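PDB 4OTE: lipoprotein, which probably serves as the membrane-anchored, methionine-binding component of an uptake system, and can hold selenomethionine in its pocket. Local coordinates for residues N46-N50 and N51-D55; L58-H61 and E62-K66. All coordinates share one frame; numbering follows the deposited sequence.

Contact 1 (46-50 with 51-55) ends helix 44-51 and turns the chain toward strand 56-58; contact 2 (58-61 with 62-66) starts helix 62-72 beside the ligand. They follow one another in sequence, and their centres lie about 14 Å apart. Asn46 and Gln60 join them: Asn46 OD1 is 2.9 Å from Gln60 NE2, a probable hydrogen bond, while Asn46 ND2 packs 3.6 Å from Phe59 CZ. Contact 2 lines the selenomethionine pocket with four of its residues, Phe59, Gln60, His61 and Tyr64. Contact 1 stands behind it, the Leu49 side chain about 12 Å from selenomethionine at the nearest atoms, and its outer end carries Asp55, whose nearest side-chain atom is about 4 Å from a bound zinc ion.

Contact 1 (N46-N50 and N51-D55); sequences NEALN and NGEID
Asn51 N donates to Glu47 O in the last regular turn of helix 44-51, at 2.7 Å. The chain then leaves helical angles at Gly52, where phi is 102°. Beyond it Glu53 N reaches back to Ala48 O at 3.0 Å, while Gly52 N makes weak bonds to Ala48 O and to Leu49 O, the latter 3.3 Å long. Ala48 O is thus gripped by two amides, one of them weakly.

Ile54 then folds back under the helix end. Its CG1 lies between the backbone N and carbonyl carbon (chi1 62°), and this branch meets Leu49 CA at 3.6 Å; CD1 continues to Ala48 CB at 3.9 Å. Leu49 CD1 rests 3.6 Å from Asp55 O. Nearer the partly exposed Glu47, the Asn51 and Glu47 side chains cross with amide and carboxylate planes 60° apart, without a hydrogen bond between them; Glu47 OE2 bonds instead to Tyr74 OH. Arg204 NH1 ties Leu49 O to Ile54 O. The 6-to-1 bond from Glu53 N to Ala48 O, the weak 5-to-2 bond from Gly52 N to Leu49 O, and the positive-phi Gly52 at C-prime define a Schellman motif, here joining helix 44-51 to strand 56-58.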
loop_
_atom_site.group_PDB
_atom_site.type_symbol
_atom_site.label_atom_id
_atom_site.label_comp_id
_atom_site.label_asym_id
_atom_site.label_seq_id
_atom_site.Cartn_x
_atom_site.Cartn_y
_atom_site.Cartn_z
ATOM N N ASN A 46 4.146 10.821 7.368
ATOM C CA ASN A 46 5.247 10.585 8.302
ATOM C C ASN A 46 5.854 11.878 8.834
ATOM O O ASN A 46 6.194 11.959 10.014
ATOM C CB ASN A 46 6.334 9.711 7.668
ATOM C CG ASN A 46 5.963 8.236 7.645
ATOM O OD1 ASN A 46 5.197 7.760 8.485
ATOM N ND2 ASN A 46 6.519 7.504 6.697
ATOM N N GLU A 47 5.985 12.885 7.968
ATOM C CA GLU A 47 6.413 14.217 8.397
ATOM C C GLU A 47 5.509 14.700 9.515
ATOM O O GLU A 47 5.971 15.017 10.608
ATOM C CB GLU A 47 6.363 15.221 7.238
ATOM C CG GLU A 47 7.542 15.149 6.281
ATOM C CD GLU A 47 8.851 15.625 6.894
ATOM O OE1 GLU A 47 8.815 16.429 7.854
ATOM O OE2 GLU A 47 9.921 15.193 6.410
ATOM N N ALA A 48 4.213 14.724 9.232
ATOM C CA ALA A 48 3.214 15.165 10.195
ATOM C C ALA A 48 3.326 14.390 11.501
ATOM O O ALA A 48 3.250 14.976 12.584
ATOM C CB ALA A 48 1.820 15.019 9.607
ATOM N N LEU A 49 3.516 13.077 11.400
ATOM C CA LEU A 49 3.665 12.240 12.587
ATOM C C LEU A 49 4.901 12.635 13.404
ATOM O O LEU A 49 4.835 12.762 14.628
ATOM C CB LEU A 49 3.739 10.760 12.197
ATOM C CG LEU A 49 3.936 9.755 13.334
ATOM C CD1 LEU A 49 2.823 9.884 14.361
ATOM C CD2 LEU A 49 4.015 8.331 12.798
ATOM N N ASN A 50 6.025 12.831 12.725
ATOM C CA ASN A 50 7.268 13.172 13.404
ATOM C C ASN A 50 7.246 14.600 13.956
ATOM O O ASN A 50 7.819 14.868 15.010
ATOM C CB ASN A 50 8.452 12.979 12.463
ATOM C CG ASN A 50 9.775 12.893 13.201
ATOM O OD1 ASN A 50 9.971 12.029 14.060
ATOM N ND2 ASN A 50 10.697 13.778 12.857
ATOM N N ASN A 51 6.574 15.501 13.239
ATOM C CA ASN A 51 6.373 16.885 13.683
ATOM C C ASN A 51 5.552 16.986 14.962
ATOM O O ASN A 51 5.728 17.921 15.729
ATOM C CB ASN A 51 5.647 17.710 12.605
ATOM C CG ASN A 51 6.460 17.883 11.333
ATOM O OD1 ASN A 51 5.953 18.401 10.339
ATOM N ND2 ASN A 51 7.718 17.446 11.349
ATOM N N GLY A 52 4.636 16.043 15.169
ATOM C CA GLY A 52 3.731 16.076 16.316
ATOM C C GLY A 52 2.325 16.552 15.984
ATOM O O GLY A 52 1.514 16.759 16.886
ATOM N N GLU A 53 2.025 16.721 14.699
ATOM C CA GLU A 53 0.712 17.208 14.277
ATOM C C GLU A 53 -0.375 16.144 14.463
ATOM O O GLU A 53 -1.524 16.471 14.745
ATOM C CB GLU A 53 0.747 17.655 12.812
ATOM C CG GLU A 53 -0.492 18.431 12.401
ATOM C CD GLU A 53 -0.537 18.792 10.927
ATOM O OE1 GLU A 53 0.303 18.318 10.137
ATOM O OE2 GLU A 53 -1.447 19.559 10.555
ATOM N N ILE A 54 -0.001 14.881 14.290
ATOM C CA ILE A 54 -0.929 13.759 14.412
ATOM C C ILE A 54 -0.370 12.748 15.407
ATOM O O ILE A 54 0.844 12.653 15.586
ATOM C CB ILE A 54 -1.192 13.075 13.043
ATOM C CG1 ILE A 54 0.100 12.485 12.457
ATOM C CG2 ILE A 54 -1.811 14.070 12.069
ATOM C CD1 ILE A 54 -0.049 11.908 11.066
ATOM N N ASP A 55 -1.262 12.007 16.058
ATOM C CA ASP A 55 -0.869 10.993 17.045
ATOM C C ASP A 55 -0.358 9.722 16.383
ATOM O O ASP A 55 0.443 8.993 16.963
ATOM C CB ASP A 55 -2.053 10.643 17.940
ATOM C CG ASP A 55 -2.509 11.815 18.780
ATOM O OD1 ASP A 55 -1.696 12.317 19.584
ATOM O OD2 ASP A 55 -3.674 12.234 18.640
#

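Contact 2 (L58-H61 and E62-K66). With MSE (selenomethionine), chain C; ACT (acetate ion), chain S.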
loop_
_atom_site.group_PDB
_atom_site.type_symbol
_atom_site.label_atom_id
_atom_site.label_comp_id
_atom_site.label_asym_id
_atom_site.label_seq_id
_atom_site.Cartn_x
_atom_site.Cartn_y
_atom_site.Cartn_z
ATOM N N LEU A 58 -2.030 5.802 9.342
ATOM C CA LEU A 58 -2.419 4.504 8.809
ATOM C C LEU A 58 -2.372 4.527 7.282
ATOM O O LEU A 58 -3.355 4.876 6.623
ATOM C CB LEU A 58 -3.820 4.129 9.301
ATOM C CG LEU A 58 -4.336 2.739 8.909
ATOM C CD1 LEU A 58 -3.377 1.647 9.354
ATOM C CD2 LEU A 58 -5.720 2.500 9.488
ATOM N N PHE A 59 -1.216 4.177 6.724
ATOM C CA PHE A 59 -1.047 4.160 5.263
ATOM C C PHE A 59 0.069 3.237 4.750
ATOM O O PHE A 59 0.058 2.875 3.575
ATOM C CB PHE A 59 -0.805 5.587 4.737
ATOM C CG PHE A 59 0.604 6.079 4.930
ATOM C CD1 PHE A 59 1.061 6.459 6.183
ATOM C CD2 PHE A 59 1.478 6.155 3.853
ATOM C CE1 PHE A 59 2.363 6.903 6.358
ATOM C CE2 PHE A 59 2.779 6.596 4.019
ATOM C CZ PHE A 59 3.224 6.972 5.275
ATOM N N GLN A 60 1.014 2.860 5.613
ATOM C CA GLN A 60 2.238 2.184 5.181
ATOM C C GLN A 60 2.447 0.818 5.830
ATOM O O GLN A 60 1.790 0.476 6.815
ATOM C CB GLN A 60 3.444 3.066 5.506
ATOM C CG GLN A 60 3.830 3.062 6.978
ATOM C CD GLN A 60 4.639 4.279 7.364
ATOM O OE1 GLN A 60 5.709 4.516 6.807
ATOM N NE2 GLN A 60 4.135 5.060 8.321
ATOM N N HIS A 61 3.382 0.056 5.263
ATOM C CA HIS A 61 3.890 -1.161 5.889
ATOM C C HIS A 61 5.268 -0.885 6.507
ATOM O O HIS A 61 5.862 0.179 6.289
ATOM C CB HIS A 61 3.919 -2.349 4.907
ATOM C CG HIS A 61 4.482 -2.034 3.554
ATOM N ND1 HIS A 61 5.774 -1.598 3.363
ATOM C CD2 HIS A 61 3.936 -2.140 2.317
ATOM C CE1 HIS A 61 5.995 -1.423 2.072
ATOM N NE2 HIS A 61 4.896 -1.744 1.414
ATOM N N GLU A 62 5.764 -1.832 7.295
ATOM C CA GLU A 62 6.983 -1.614 8.075
ATOM C C GLU A 62 8.231 -1.392 7.220
ATOM O O GLU A 62 9.069 -0.564 7.582
ATOM C CB GLU A 62 7.214 -2.754 9.072
ATOM C CG GLU A 62 8.407 -2.521 9.992
ATOM C CD GLU A 62 8.510 -3.541 11.108
ATOM O OE1 GLU A 62 7.864 -4.609 11.021
ATOM O OE2 GLU A 62 9.247 -3.272 12.078
ATOM N N PRO A 63 8.370 -2.130 6.098
ATOM C CA PRO A 63 9.527 -1.904 5.224
ATOM C C PRO A 63 9.620 -0.472 4.690
ATOM O O PRO A 63 10.705 0.095 4.644
ATOM C CB PRO A 63 9.302 -2.895 4.082
ATOM C CG PRO A 63 8.551 -4.009 4.719
ATOM C CD PRO A 63 7.642 -3.357 5.724
ATOM N N TYR A 64 8.485 0.106 4.308
ATOM C CA TYR A 64 8.445 1.490 3.848
ATOM C C TYR A 64 8.846 2.432 4.974
ATOM O O TYR A 64 9.637 3.349 4.766
ATOM C CB TYR A 64 7.048 1.861 3.343
ATOM C CG TYR A 64 6.986 3.244 2.750
ATOM C CD1 TYR A 64 7.288 3.461 1.407
ATOM C CD2 TYR A 64 6.642 4.342 3.533
ATOM C CE1 TYR A 64 7.242 4.737 0.863
ATOM C CE2 TYR A 64 6.590 5.619 2.997
ATOM C CZ TYR A 64 6.883 5.809 1.665
ATOM O OH TYR A 64 6.831 7.077 1.142
ATOM N N LEU A 65 8.297 2.193 6.163
ATOM C CA LEU A 65 8.619 2.995 7.339
ATOM C C LEU A 65 10.118 2.935 7.650
ATOM O O LEU A 65 10.748 3.967 7.862
ATOM C CB LEU A 65 7.791 2.535 8.545
ATOM C CG LEU A 65 8.001 3.290 9.865
ATOM C CD1 LEU A 65 6.712 3.324 10.677
ATOM C CD2 LEU A 65 9.138 2.688 10.690
ATOM N N LYS A 66 10.686 1.734 7.667
ATOM C CA LYS A 66 12.121 1.571 7.933
ATOM C C LYS A 66 12.969 2.359 6.940
ATOM O O LYS A 66 13.962 2.984 7.319
ATOM C CB LYS A 66 12.526 0.092 7.926
ATOM C CG LYS A 66 12.155 -0.644 9.203
ATOM C CD LYS A 66 12.580 -2.104 9.169
ATOM C CE LYS A 66 12.213 -2.810 10.467
ATOM N NZ LYS A 66 12.448 -4.281 10.415
HETATM N N MSE C 301 -1.281 0.296 0.565
HETATM C CA MSE C 301 0.125 0.292 0.037
HETATM C C MSE C 301 0.535 -1.117 -0.213
HETATM O O MSE C 301 0.486 -1.956 0.693
HETATM O OXT MSE C 301 0.933 -1.439 -1.334
HETATM C CB MSE C 301 1.128 0.934 0.993
HETATM C CG MSE C 301 2.517 1.060 0.361
HETATM SE SE MSE C 301 3.832 1.712 1.678
HETATM C CE MSE C 301 3.189 3.560 1.770
HETATM C C ACT S . 3.142 -2.940 -1.704
HETATM O O ACT S . 2.274 -2.818 -2.597
HETATM O OXT ACT S . 3.787 -1.974 -1.243
HETATM C CH3 ACT S . 3.410 -4.303 -1.163
#
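His61 and Tyr64 meet through a hydrogen bond at the start of helix 62-72. His61 is at the N-cap position, and Tyr64 N donates weakly to its ND1 over 3.3 Å, approaching at the edge of the imidazole near its plane; this weak bond caps the helix. CG of His61 sits between the backbone N and the carbonyl carbon (chi1 45°), which brings ND1 to Tyr64 N. Leu65 N donates to His61 O at 3.2 Å as the first helical turn closes. The other ring nitrogen, NE2, donates to OXT of an acetate ion, probably from the crystallisation liquor, at 2.9 Å.

Apolar contacts meet at the ligand's selenium and methyl. Selenomethionine SE sits over one face of the His61 ring, 3.6 Å above the plane and offset toward the rim. Its methyl CE lies over the centre of one Tyr64 ring face, a CH-pi arrangement, and 3.7 Å from Phe59 CD2. Phe59 CE2 also touches Tyr64 CE2 at 4.1 Å, their side chains crossing at about a right angle.

A third group is polar against carbon: Gln60 OE1 lies in the plane of the Tyr64 ring at its edge, 3.4 Å from CD2, and beside Leu65 CA. Gln60 NE2 is held by Asn46, and Tyr64 OH by Tyr42 O.

Since ND1 accepts and NE2 donates, His61 is probably protonated on NE2 alone; the weak cap and the acetate bond probably help fix the rotation of the ring against the ligand's selenium.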